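Local coordinates for protein cortical-lytic enzyme (Clostridium perfringens, PDB 5JIP) that hydrolyses spore-cortex peptidoglycan during germination, as a muramidase of glycoside hydrolase family 25 that probably cleaves the glycan strands, at residues F109-V114 against R145-T150; R41-G46 against A72-K77; M173-A178 against G194-W199; I87-F92 against D132-R137. All coordinates share one frame; numbering follows the deposited sequence.

Interaction 1 (F109-V114 against R145-T150); sequences FPVLDV and RLMLYT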
# COMPACT_ATOMS: atom_id res chain seq x y z
N PHE A 109 -8.81 -3.08 15.27
CA PHE A 109 -7.62 -3.87 15.61
C PHE A 109 -7.87 -4.58 16.93
O PHE A 109 -8.13 -3.92 17.95
CB PHE A 109 -6.35 -3.02 15.80
CG PHE A 109 -5.84 -2.29 14.58
CD1 PHE A 109 -5.26 -2.97 13.52
CD2 PHE A 109 -5.85 -0.90 14.56
CE1 PHE A 109 -4.77 -2.27 12.45
CE2 PHE A 109 -5.35 -0.20 13.50
CZ PHE A 109 -4.81 -0.86 12.44
N PRO A 110 -7.70 -5.88 16.99
CA PRO A 110 -7.51 -6.52 18.29
C PRO A 110 -6.31 -5.91 18.99
O PRO A 110 -5.35 -5.48 18.34
CB PRO A 110 -7.28 -8.00 17.93
CG PRO A 110 -7.82 -8.15 16.55
CD PRO A 110 -7.56 -6.84 15.88
N VAL A 111 -6.37 -5.81 20.32
CA VAL A 111 -5.38 -5.08 21.09
C VAL A 111 -4.78 -5.98 22.17
O VAL A 111 -5.51 -6.69 22.89
CB VAL A 111 -5.99 -3.81 21.71
CG1 VAL A 111 -5.14 -3.24 22.83
CG2 VAL A 111 -6.21 -2.76 20.65
N LEU A 112 -3.44 -5.93 22.30
CA LEU A 112 -2.71 -6.43 23.45
C LEU A 112 -2.43 -5.28 24.41
O LEU A 112 -1.76 -4.31 24.05
CB LEU A 112 -1.41 -7.11 23.02
CG LEU A 112 -0.54 -7.70 24.13
CD1 LEU A 112 -1.21 -8.92 24.72
CD2 LEU A 112 0.81 -8.06 23.53
N ASP A 113 -2.96 -5.39 25.62
CA ASP A 113 -2.89 -4.37 26.65
C ASP A 113 -1.80 -4.77 27.63
O ASP A 113 -1.96 -5.74 28.38
CB ASP A 113 -4.27 -4.26 27.30
CG ASP A 113 -4.30 -3.46 28.62
OD1 ASP A 113 -3.29 -2.86 29.03
OD2 ASP A 113 -5.41 -3.43 29.22
N VAL A 114 -0.68 -4.04 27.62
CA VAL A 114 0.50 -4.38 28.41
C VAL A 114 0.72 -3.26 29.42
O VAL A 114 1.01 -2.11 29.05
CB VAL A 114 1.75 -4.59 27.54
CG1 VAL A 114 2.96 -4.94 28.42
CG2 VAL A 114 1.50 -5.66 26.52
N ARG A 145 -3.90 -7.76 11.93
CA ARG A 145 -2.96 -6.94 12.67
C ARG A 145 -3.36 -6.75 14.13
O ARG A 145 -4.52 -6.49 14.46
CB ARG A 145 -2.83 -5.56 12.05
CG ARG A 145 -2.31 -5.49 10.64
CD ARG A 145 -0.91 -6.08 10.47
NE ARG A 145 0.06 -5.73 11.48
CZ ARG A 145 0.82 -4.63 11.48
NH1 ARG A 145 0.67 -3.71 10.54
NH2 ARG A 145 1.73 -4.44 12.44
N LEU A 146 -2.36 -6.84 15.00
CA LEU A 146 -2.50 -6.63 16.43
C LEU A 146 -1.98 -5.24 16.82
O LEU A 146 -0.84 -4.89 16.51
CB LEU A 146 -1.71 -7.71 17.19
CG LEU A 146 -1.77 -7.66 18.71
CD1 LEU A 146 -3.18 -7.98 19.20
CD2 LEU A 146 -0.76 -8.61 19.31
N MET A 147 -2.82 -4.46 17.50
CA MET A 147 -2.40 -3.17 18.05
C MET A 147 -1.92 -3.35 19.49
O MET A 147 -2.45 -4.18 20.22
CB MET A 147 -3.55 -2.15 17.99
CG MET A 147 -3.24 -0.81 18.67
SD MET A 147 -4.12 0.61 17.96
CE MET A 147 -5.79 0.26 18.48
N LEU A 148 -0.87 -2.60 19.86
CA LEU A 148 -0.33 -2.58 21.21
C LEU A 148 -0.84 -1.37 21.98
O LEU A 148 -0.75 -0.23 21.50
CB LEU A 148 1.21 -2.56 21.20
CG LEU A 148 1.86 -2.54 22.60
CD1 LEU A 148 1.62 -3.85 23.25
CD2 LEU A 148 3.35 -2.23 22.48
N TYR A 149 -1.42 -1.63 23.15
CA TYR A 149 -1.73 -0.59 24.11
C TYR A 149 -0.72 -0.61 25.24
O TYR A 149 -0.46 -1.67 25.84
CB TYR A 149 -3.13 -0.74 24.70
CG TYR A 149 -3.36 0.18 25.89
CD1 TYR A 149 -2.88 -0.15 27.16
CD2 TYR A 149 -4.07 1.36 25.76
CE1 TYR A 149 -3.06 0.67 28.24
CE2 TYR A 149 -4.29 2.20 26.88
CZ TYR A 149 -3.77 1.84 28.11
OH TYR A 149 -3.94 2.62 29.23
N THR A 150 -0.17 0.56 25.57
CA THR A 150 0.66 0.70 26.74
C THR A 150 0.72 2.18 27.08
O THR A 150 0.34 3.03 26.28
CB THR A 150 2.06 0.09 26.50
OG1 THR A 150 2.76 -0.01 27.75
CG2 THR A 150 2.86 0.92 25.58
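Strands 111-113 and 147-150 run parallel at 25°, laced by a ladder in which L112 donates to M147 O and accepts from Y149 N, while M147 N reaches P110 O and V114 N reaches Y149 O almost straight (176°). T150 OG1, set anti to its own backbone N, adds a rung by donating to V114 O at 3.0 Å. Proline suits position 110: it has no N-H to give, and the ladder uses its carbonyl O as acceptor. On the face carrying V111, D113, M147 and Y149, M147 holds CG anti to its backbone N (chi1 175°) and stays extended at chi2, which sets SD obliquely beside the F109 ring, a Met-aromatic contact with M147 SD 5.1 Å from the centroid. The bend at chi3 then turns M147 CE onto V111 CG2 at 3.7 Å, and V111 CG1 rests on Y149 CB. On the other face L148 CD1 packs against V114 CG2, and helix 124-142 covers L112 and L146, completing with the two strands a beta-alpha-beta unit of a TIM-barrel-clan domain. D113 lies alongside Y149, D113 OD1 3.3 Å from Y149 CD1. Y149 OH bonds to Q203, and D113 OD2 to a bound MES, probably from the crystallisation liquor. D113 OD1 also nears the E115 carboxylate, like charges whose crowding would probably raise the proton affinity of one of them.

Interaction 2 (R41-G46 against A72-K77); sequences RASGSG and AYHFAK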
# COMPACT_ATOMS: atom_id res chain seq x y z
N ARG A 41 -12.80 -4.76 26.88
CA ARG A 41 -11.98 -5.87 27.33
C ARG A 41 -12.64 -7.18 26.93
O ARG A 41 -13.80 -7.44 27.26
CB ARG A 41 -11.77 -5.84 28.85
CG ARG A 41 -10.83 -6.98 29.31
CD ARG A 41 -10.36 -6.82 30.77
NE ARG A 41 -11.42 -7.13 31.72
CZ ARG A 41 -11.22 -7.32 33.02
NH1 ARG A 41 -10.00 -7.19 33.52
NH2 ARG A 41 -12.24 -7.65 33.81
N ALA A 42 -11.88 -8.01 26.23
CA ALA A 42 -12.30 -9.37 25.94
C ALA A 42 -11.89 -10.31 27.05
O ALA A 42 -12.70 -11.13 27.49
CB ALA A 42 -11.71 -9.86 24.63
N SER A 43 -10.63 -10.21 27.48
CA SER A 43 -10.04 -11.22 28.35
C SER A 43 -8.86 -10.58 29.06
O SER A 43 -8.44 -9.47 28.76
CB SER A 43 -9.57 -12.45 27.58
OG SER A 43 -8.68 -12.09 26.51
N GLY A 44 -8.32 -11.33 30.01
CA GLY A 44 -7.18 -10.85 30.76
C GLY A 44 -6.63 -11.94 31.64
O GLY A 44 -7.34 -12.86 32.05
N SER A 45 -5.33 -11.85 31.89
CA SER A 45 -4.59 -12.78 32.72
C SER A 45 -4.01 -12.09 33.95
O SER A 45 -3.14 -12.66 34.62
CB SER A 45 -3.50 -13.45 31.87
OG SER A 45 -4.08 -14.18 30.78
N GLY A 46 -4.47 -10.87 34.23
CA GLY A 46 -3.92 -10.07 35.32
C GLY A 46 -4.09 -10.69 36.69
O GLY A 46 -3.32 -10.39 37.61
N ALA A 72 -11.66 -5.26 20.71
CA ALA A 72 -11.45 -5.73 22.08
C ALA A 72 -9.98 -5.95 22.38
O ALA A 72 -9.16 -6.19 21.48
CB ALA A 72 -12.24 -7.00 22.34
N TYR A 73 -9.67 -5.95 23.67
CA TYR A 73 -8.31 -6.11 24.13
C TYR A 73 -8.19 -7.26 25.12
O TYR A 73 -9.17 -7.71 25.74
CB TYR A 73 -7.77 -4.82 24.76
CG TYR A 73 -8.44 -4.33 26.01
CD1 TYR A 73 -8.12 -4.85 27.26
CD2 TYR A 73 -9.37 -3.31 25.96
CE1 TYR A 73 -8.72 -4.39 28.40
CE2 TYR A 73 -9.99 -2.83 27.10
CZ TYR A 73 -9.66 -3.38 28.31
OH TYR A 73 -10.29 -2.90 29.44
N HIS A 74 -6.96 -7.75 25.21
CA HIS A 74 -6.52 -8.73 26.20
C HIS A 74 -5.53 -8.08 27.17
O HIS A 74 -4.52 -7.50 26.73
CB HIS A 74 -5.84 -9.93 25.53
CG HIS A 74 -5.20 -10.87 26.50
ND1 HIS A 74 -5.93 -11.71 27.30
CD2 HIS A 74 -3.90 -11.10 26.80
CE1 HIS A 74 -5.10 -12.43 28.05
NE2 HIS A 74 -3.86 -12.07 27.76
N PHE A 75 -5.77 -8.23 28.47
CA PHE A 75 -4.83 -7.72 29.47
C PHE A 75 -3.72 -8.76 29.65
O PHE A 75 -3.96 -9.87 30.13
CB PHE A 75 -5.50 -7.41 30.80
CG PHE A 75 -4.57 -6.81 31.79
CD1 PHE A 75 -3.79 -7.61 32.61
CD2 PHE A 75 -4.45 -5.44 31.89
CE1 PHE A 75 -2.90 -7.05 33.51
CE2 PHE A 75 -3.56 -4.87 32.79
CZ PHE A 75 -2.81 -5.68 33.61
N ALA A 76 -2.51 -8.37 29.27
CA ALA A 76 -1.39 -9.31 29.22
C ALA A 76 -0.84 -9.60 30.61
O ALA A 76 -0.84 -8.74 31.50
CB ALA A 76 -0.30 -8.73 28.35
N LYS A 77 -0.34 -10.82 30.79
CA LYS A 77 0.57 -11.13 31.90
C LYS A 77 1.88 -11.67 31.33
O LYS A 77 2.03 -12.88 31.12
CB LYS A 77 -0.04 -12.10 32.89
CG LYS A 77 0.78 -12.09 34.19
CD LYS A 77 0.06 -12.70 35.38
CE LYS A 77 0.89 -12.50 36.68
NZ LYS A 77 0.94 -11.05 37.18
O HOH W 1 -1.06 -9.03 37.01
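R41 and Y73 form the tightest part of this contact between strands 38-44 and 70-75. Y73 holds its ring in the crowded position between backbone N and carbonyl carbon (chi1 64°), which brings one face under the arginine backbone: R41 CA sits 3.6 Å from the ring centroid, a CH-pi contact, and R41 CB is 3.3 Å from Y73 CZ. The guanidinium forms salt bridges with D53 and E21. Small alanines let A42 CB meet A72 CB at 3.7 Å. Between R41 and S43 the register slips by one residue, a beta bulge between two parallel strands of this TIM-barrel-clan fold, and Y73 O takes both the amide of A42 and, weakly, that of S43. Beyond the bulge S43 OG shares a hydrogen bond with H74 ND1 at 2.9 Å; the other ring nitrogen is held by Q88. G44, lacking a side chain, lets its backbone pass close to F75 CB, and S45 N binds F75 O. The solvent side is looser: the F75 ring meets G46 CA obliquely, and the K77 chain, extended as far as CE and bent at its end, passes S45 O. K77 NZ reaches G46 O only through a water, which accepts from the lysine and donates to the carbonyl.

Interaction 3 (M173-A178 against G194-W199); sequences MPLWIA and GGWKRW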
# COMPACT_ATOMS: atom_id res chain seq x y z
N MET A 173 4.23 -2.24 15.11
CA MET A 173 2.87 -2.44 15.59
C MET A 173 2.10 -1.13 15.59
O MET A 173 2.66 -0.08 15.89
CB MET A 173 2.87 -3.03 17.01
CG MET A 173 3.59 -4.35 17.10
SD MET A 173 3.42 -5.06 18.75
CE MET A 173 1.67 -5.53 18.76
N PRO A 174 0.80 -1.14 15.29
CA PRO A 174 0.00 0.05 15.61
C PRO A 174 0.09 0.30 17.10
O PRO A 174 0.05 -0.64 17.90
CB PRO A 174 -1.42 -0.32 15.17
CG PRO A 174 -1.24 -1.44 14.20
CD PRO A 174 -0.00 -2.20 14.68
N LEU A 175 0.22 1.58 17.46
CA LEU A 175 0.37 2.00 18.85
C LEU A 175 -0.87 2.74 19.36
O LEU A 175 -1.28 3.76 18.80
CB LEU A 175 1.59 2.90 19.03
CG LEU A 175 1.80 3.47 20.43
CD1 LEU A 175 2.10 2.37 21.41
CD2 LEU A 175 2.90 4.48 20.39
N TRP A 176 -1.40 2.23 20.46
CA TRP A 176 -2.41 2.92 21.26
C TRP A 176 -1.71 3.36 22.55
O TRP A 176 -1.41 2.54 23.43
CB TRP A 176 -3.57 1.96 21.50
CG TRP A 176 -4.71 2.45 22.33
CD1 TRP A 176 -4.91 3.70 22.87
CD2 TRP A 176 -5.82 1.66 22.72
NE1 TRP A 176 -6.10 3.72 23.57
CE2 TRP A 176 -6.67 2.47 23.50
CE3 TRP A 176 -6.16 0.33 22.50
CZ2 TRP A 176 -7.85 1.99 24.07
CZ3 TRP A 176 -7.35 -0.15 23.05
CH2 TRP A 176 -8.17 0.68 23.83
N ILE A 177 -1.39 4.64 22.63
CA ILE A 177 -0.56 5.13 23.73
C ILE A 177 -1.44 5.83 24.74
O ILE A 177 -2.33 6.61 24.39
CB ILE A 177 0.57 6.06 23.25
CG1 ILE A 177 1.52 6.32 24.42
CG2 ILE A 177 0.00 7.34 22.65
CD1 ILE A 177 2.81 7.01 24.02
N ALA A 178 -1.19 5.54 26.01
CA ALA A 178 -1.85 6.23 27.10
C ALA A 178 -0.91 7.30 27.65
O ALA A 178 0.22 6.99 28.02
CB ALA A 178 -2.24 5.25 28.20
N GLY A 194 9.68 5.09 21.55
CA GLY A 194 9.70 3.69 21.19
C GLY A 194 9.97 3.40 19.74
O GLY A 194 9.68 2.30 19.27
N GLY A 195 10.52 4.36 18.99
CA GLY A 195 10.70 4.17 17.57
C GLY A 195 9.43 4.23 16.75
O GLY A 195 9.50 4.05 15.53
N TRP A 196 8.28 4.45 17.38
CA TRP A 196 7.02 4.60 16.66
C TRP A 196 6.98 5.96 15.98
O TRP A 196 7.13 7.00 16.63
CB TRP A 196 5.86 4.47 17.64
CG TRP A 196 5.45 3.04 17.90
CD1 TRP A 196 4.85 2.18 17.01
CD2 TRP A 196 5.57 2.32 19.13
NE1 TRP A 196 4.61 0.98 17.61
CE2 TRP A 196 5.02 1.04 18.92
CE3 TRP A 196 6.07 2.63 20.41
CZ2 TRP A 196 5.00 0.07 19.92
CZ3 TRP A 196 6.03 1.67 21.39
CH2 TRP A 196 5.50 0.40 21.14
N LYS A 197 6.80 5.95 14.66
CA LYS A 197 6.65 7.21 13.93
C LYS A 197 5.39 7.95 14.34
O LYS A 197 5.37 9.18 14.37
CB LYS A 197 6.63 6.97 12.43
CG LYS A 197 7.82 6.21 11.89
CD LYS A 197 9.06 7.03 11.93
CE LYS A 197 10.16 6.38 11.07
NZ LYS A 197 9.66 5.93 9.71
N ARG A 198 4.32 7.22 14.63
CA ARG A 198 3.03 7.82 14.95
C ARG A 198 2.31 6.97 15.97
O ARG A 198 2.53 5.76 16.05
CB ARG A 198 2.13 7.92 13.71
CG ARG A 198 2.57 8.88 12.67
CD ARG A 198 1.69 8.75 11.43
NE ARG A 198 0.27 8.97 11.71
CZ ARG A 198 -0.27 10.17 11.97
NH1 ARG A 198 0.50 11.26 12.01
NH2 ARG A 198 -1.58 10.26 12.20
N TRP A 199 1.42 7.61 16.74
CA TRP A 199 0.39 6.88 17.46
C TRP A 199 -0.84 6.72 16.58
O TRP A 199 -1.19 7.58 15.78
CB TRP A 199 0.01 7.54 18.79
CG TRP A 199 -0.42 8.98 18.83
CD1 TRP A 199 0.34 10.04 19.21
CD2 TRP A 199 -1.74 9.49 18.63
NE1 TRP A 199 -0.41 11.20 19.18
CE2 TRP A 199 -1.69 10.88 18.83
CE3 TRP A 199 -2.94 8.92 18.23
CZ2 TRP A 199 -2.80 11.68 18.69
CZ3 TRP A 199 -4.04 9.73 18.08
CH2 TRP A 199 -3.97 11.09 18.29
O HOH W 2 0.91 3.58 15.42
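L175 holds CG anti to its backbone N (chi1 177°), while W196 turns CG anti to its carbonyl carbon (chi1 -84°), and these torsions lay the leucine across one face of the indole. L175 CB stands 3.8 Å from the centroid of the five-membered ring of W196, almost on its normal, a CH-pi contact. The branches extend over the rest of the ring system: L175 CD2 lies 3.7 Å from W196 CD2, and L175 CD1 reaches W196 CH2 at 3.9 Å. A branched, purely apolar side chain suits such a broad flat surface. W196 NE1 gives its N-H to M173 O at 2.8 Å, in the carbonyl plane on a lone pair; the bond is bent (134°), but it helps to fix the ring's rotation, together with the leucine on one face and G194 O on the other. Farther along, I177 CG2 touches W199 CB at 3.9 Å, and the indole N-H of W199 is bonded to Q7 O. A water joins the backbones, accepting from L175 N and donating to R198 O. The loop 194-199 thus packs on one side of strand 175-178, just before strand 201-208 pairs with it; W176 leaves the other side, its ring meeting those of Y149 (edge-to-face) and Y39, and W196 also reaches L148 of strand 147-151.

Interaction 4 (I87-F92 against D132-R137); sequences IQADQF and DRFRDR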
# COMPACT_ATOMS: atom_id res chain seq x y z
N ILE A 87 0.22 -19.16 24.59
CA ILE A 87 -1.02 -19.56 25.27
C ILE A 87 -2.00 -18.40 25.35
O ILE A 87 -3.20 -18.56 25.08
CB ILE A 87 -0.71 -20.12 26.67
CG1 ILE A 87 -0.02 -21.47 26.52
CG2 ILE A 87 -1.98 -20.20 27.53
CD1 ILE A 87 0.66 -21.91 27.79
N GLN A 88 -1.52 -17.24 25.78
CA GLN A 88 -2.43 -16.11 25.92
C GLN A 88 -2.94 -15.65 24.57
O GLN A 88 -4.12 -15.32 24.44
CB GLN A 88 -1.76 -14.97 26.67
CG GLN A 88 -1.70 -15.26 28.17
CD GLN A 88 -0.95 -14.22 28.94
OE1 GLN A 88 -1.22 -13.02 28.83
NE2 GLN A 88 -0.01 -14.68 29.76
N ALA A 89 -2.08 -15.65 23.54
CA ALA A 89 -2.58 -15.30 22.21
C ALA A 89 -3.66 -16.27 21.75
O ALA A 89 -4.70 -15.86 21.22
CB ALA A 89 -1.44 -15.25 21.20
N ASP A 90 -3.45 -17.57 21.97
CA ASP A 90 -4.47 -18.53 21.56
C ASP A 90 -5.75 -18.34 22.35
O ASP A 90 -6.85 -18.51 21.81
CB ASP A 90 -3.96 -19.97 21.74
CG ASP A 90 -2.97 -20.39 20.66
OD1 ASP A 90 -2.78 -19.66 19.66
OD2 ASP A 90 -2.38 -21.47 20.81
N GLN A 91 -5.64 -18.01 23.64
CA GLN A 91 -6.84 -17.80 24.46
C GLN A 91 -7.62 -16.58 24.00
O GLN A 91 -8.85 -16.60 23.92
CB GLN A 91 -6.45 -17.64 25.93
CG GLN A 91 -5.95 -18.93 26.60
CD GLN A 91 -5.26 -18.67 27.94
OE1 GLN A 91 -4.70 -17.60 28.17
NE2 GLN A 91 -5.28 -19.66 28.82
N PHE A 92 -6.90 -15.50 23.70
CA PHE A 92 -7.51 -14.28 23.19
C PHE A 92 -8.25 -14.53 21.87
O PHE A 92 -9.39 -14.10 21.69
CB PHE A 92 -6.41 -13.23 23.05
CG PHE A 92 -6.88 -11.85 22.63
CD1 PHE A 92 -8.09 -11.32 23.07
CD2 PHE A 92 -6.07 -11.08 21.82
CE1 PHE A 92 -8.47 -10.05 22.69
CE2 PHE A 92 -6.45 -9.80 21.44
CZ PHE A 92 -7.65 -9.29 21.87
N ASP A 132 6.42 -9.58 21.35
CA ASP A 132 6.69 -9.93 19.96
C ASP A 132 6.23 -11.35 19.65
O ASP A 132 5.73 -11.63 18.56
CB ASP A 132 8.20 -9.76 19.73
CG ASP A 132 8.57 -9.55 18.28
OD1 ASP A 132 7.72 -9.14 17.47
OD2 ASP A 132 9.75 -9.79 17.96
N ARG A 133 6.40 -12.27 20.61
CA ARG A 133 5.94 -13.63 20.39
C ARG A 133 4.42 -13.69 20.35
O ARG A 133 3.84 -14.41 19.53
CB ARG A 133 6.47 -14.54 21.51
CG ARG A 133 5.87 -15.95 21.51
CD ARG A 133 6.24 -16.75 20.26
NE ARG A 133 7.70 -16.87 20.12
CZ ARG A 133 8.43 -17.86 20.62
NH1 ARG A 133 9.75 -17.86 20.44
NH2 ARG A 133 7.86 -18.85 21.30
N PHE A 134 3.78 -12.96 21.25
CA PHE A 134 2.32 -12.85 21.24
C PHE A 134 1.85 -12.31 19.89
O PHE A 134 0.98 -12.90 19.24
CB PHE A 134 1.86 -11.95 22.39
CG PHE A 134 0.35 -11.91 22.58
CD1 PHE A 134 -0.47 -11.23 21.68
CD2 PHE A 134 -0.24 -12.54 23.66
CE1 PHE A 134 -1.87 -11.19 21.86
CE2 PHE A 134 -1.64 -12.50 23.85
CZ PHE A 134 -2.44 -11.83 22.95
N ARG A 135 2.48 -11.23 19.43
CA ARG A 135 2.15 -10.68 18.12
C ARG A 135 2.32 -11.70 17.00
O ARG A 135 1.45 -11.83 16.11
CB ARG A 135 3.01 -9.44 17.88
CG ARG A 135 2.84 -8.78 16.52
CD ARG A 135 3.94 -9.16 15.57
NE ARG A 135 5.21 -8.56 16.00
CZ ARG A 135 5.69 -7.39 15.60
NH1 ARG A 135 5.04 -6.66 14.71
NH2 ARG A 135 6.85 -6.95 16.08
N ASP A 136 3.44 -12.44 16.99
CA ASP A 136 3.66 -13.41 15.92
C ASP A 136 2.59 -14.49 15.90
O ASP A 136 2.06 -14.86 14.84
CB ASP A 136 5.06 -14.06 16.06
CG ASP A 136 6.19 -13.12 15.68
OD1 ASP A 136 5.94 -12.07 15.06
OD2 ASP A 136 7.35 -13.45 16.01
N ARG A 137 2.27 -15.04 17.06
CA ARG A 137 1.22 -16.05 17.13
C ARG A 137 -0.12 -15.47 16.71
O ARG A 137 -0.85 -16.08 15.91
CB ARG A 137 1.12 -16.60 18.55
CG ARG A 137 0.08 -17.71 18.74
CD ARG A 137 0.46 -18.93 17.93
NE ARG A 137 -0.29 -20.09 18.39
CZ ARG A 137 0.07 -21.34 18.16
NH1 ARG A 137 1.17 -21.61 17.46
NH2 ARG A 137 -0.69 -22.33 18.63
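Apolar contact makes up the interior of this crossing, in which the axes of helix segments 87-92 and 132-137 come to 8.7 Å and cross at 42°. F134 extends CG anti to its backbone N (chi1 -173°) and slides its ring beneath A89, whose methyl CB stands 3.8 Å from the ring centroid, close to the normal, in a CH-pi contact. Alanine suits this spot because so short a side chain lets the aromatic come right up to the neighbouring helix: F134 CE2 is 3.2 Å from A89 N. The rim of the same ring is packed too, with Q88 CB in its plane and F92 CD2 3.9 Å from F134 CZ, the two phenylalanine side chains running at about a right angle to each other.

Charge pairing closes the outer edge. R137 grips D90 side-on, R137 NE giving a nearly straight bond to D90 OD1 at 2.8 Å and NH2 one to OD2 at 2.9 Å, each oxygen using its syn lone pair. Arginine suits the place because its aliphatic part lies on A89 while NE and NH2 present a pair of N-H groups side by side that match the two carboxylate oxygens. On the far side of helix 124-142, R135 NE and NH2 both bind D132 OD1, and K280 of the second subunit bridges to D132 and D136.

On the side facing the sheet, F92 lies on A42 and S43 of strand 38-44, and F134 on L146 just before strand 147-151.

How the interactions relate
Interactions 2, 1 and 3 follow one another along the chain and across one sheet: strand 38-44 pairs with 70-75, which neighbours 111-113, then 147-151, then 175-178. The centres of interactions 2 and 1 lie about 10 Å apart, as do those of 1 and 3, whereas 2 and 3 are about 19 Å apart and do not touch. Interaction 4 brings together helices 83-100 and 124-142 outside this sheet, about 11 Å from the centres of both 1 and 2, and its segments alternate along the chain with those of interaction 1. Together they join successive strands and their covering helices into the TIM-barrel-type domain of family 25, which carries the enzyme's presumed lysozyme activity.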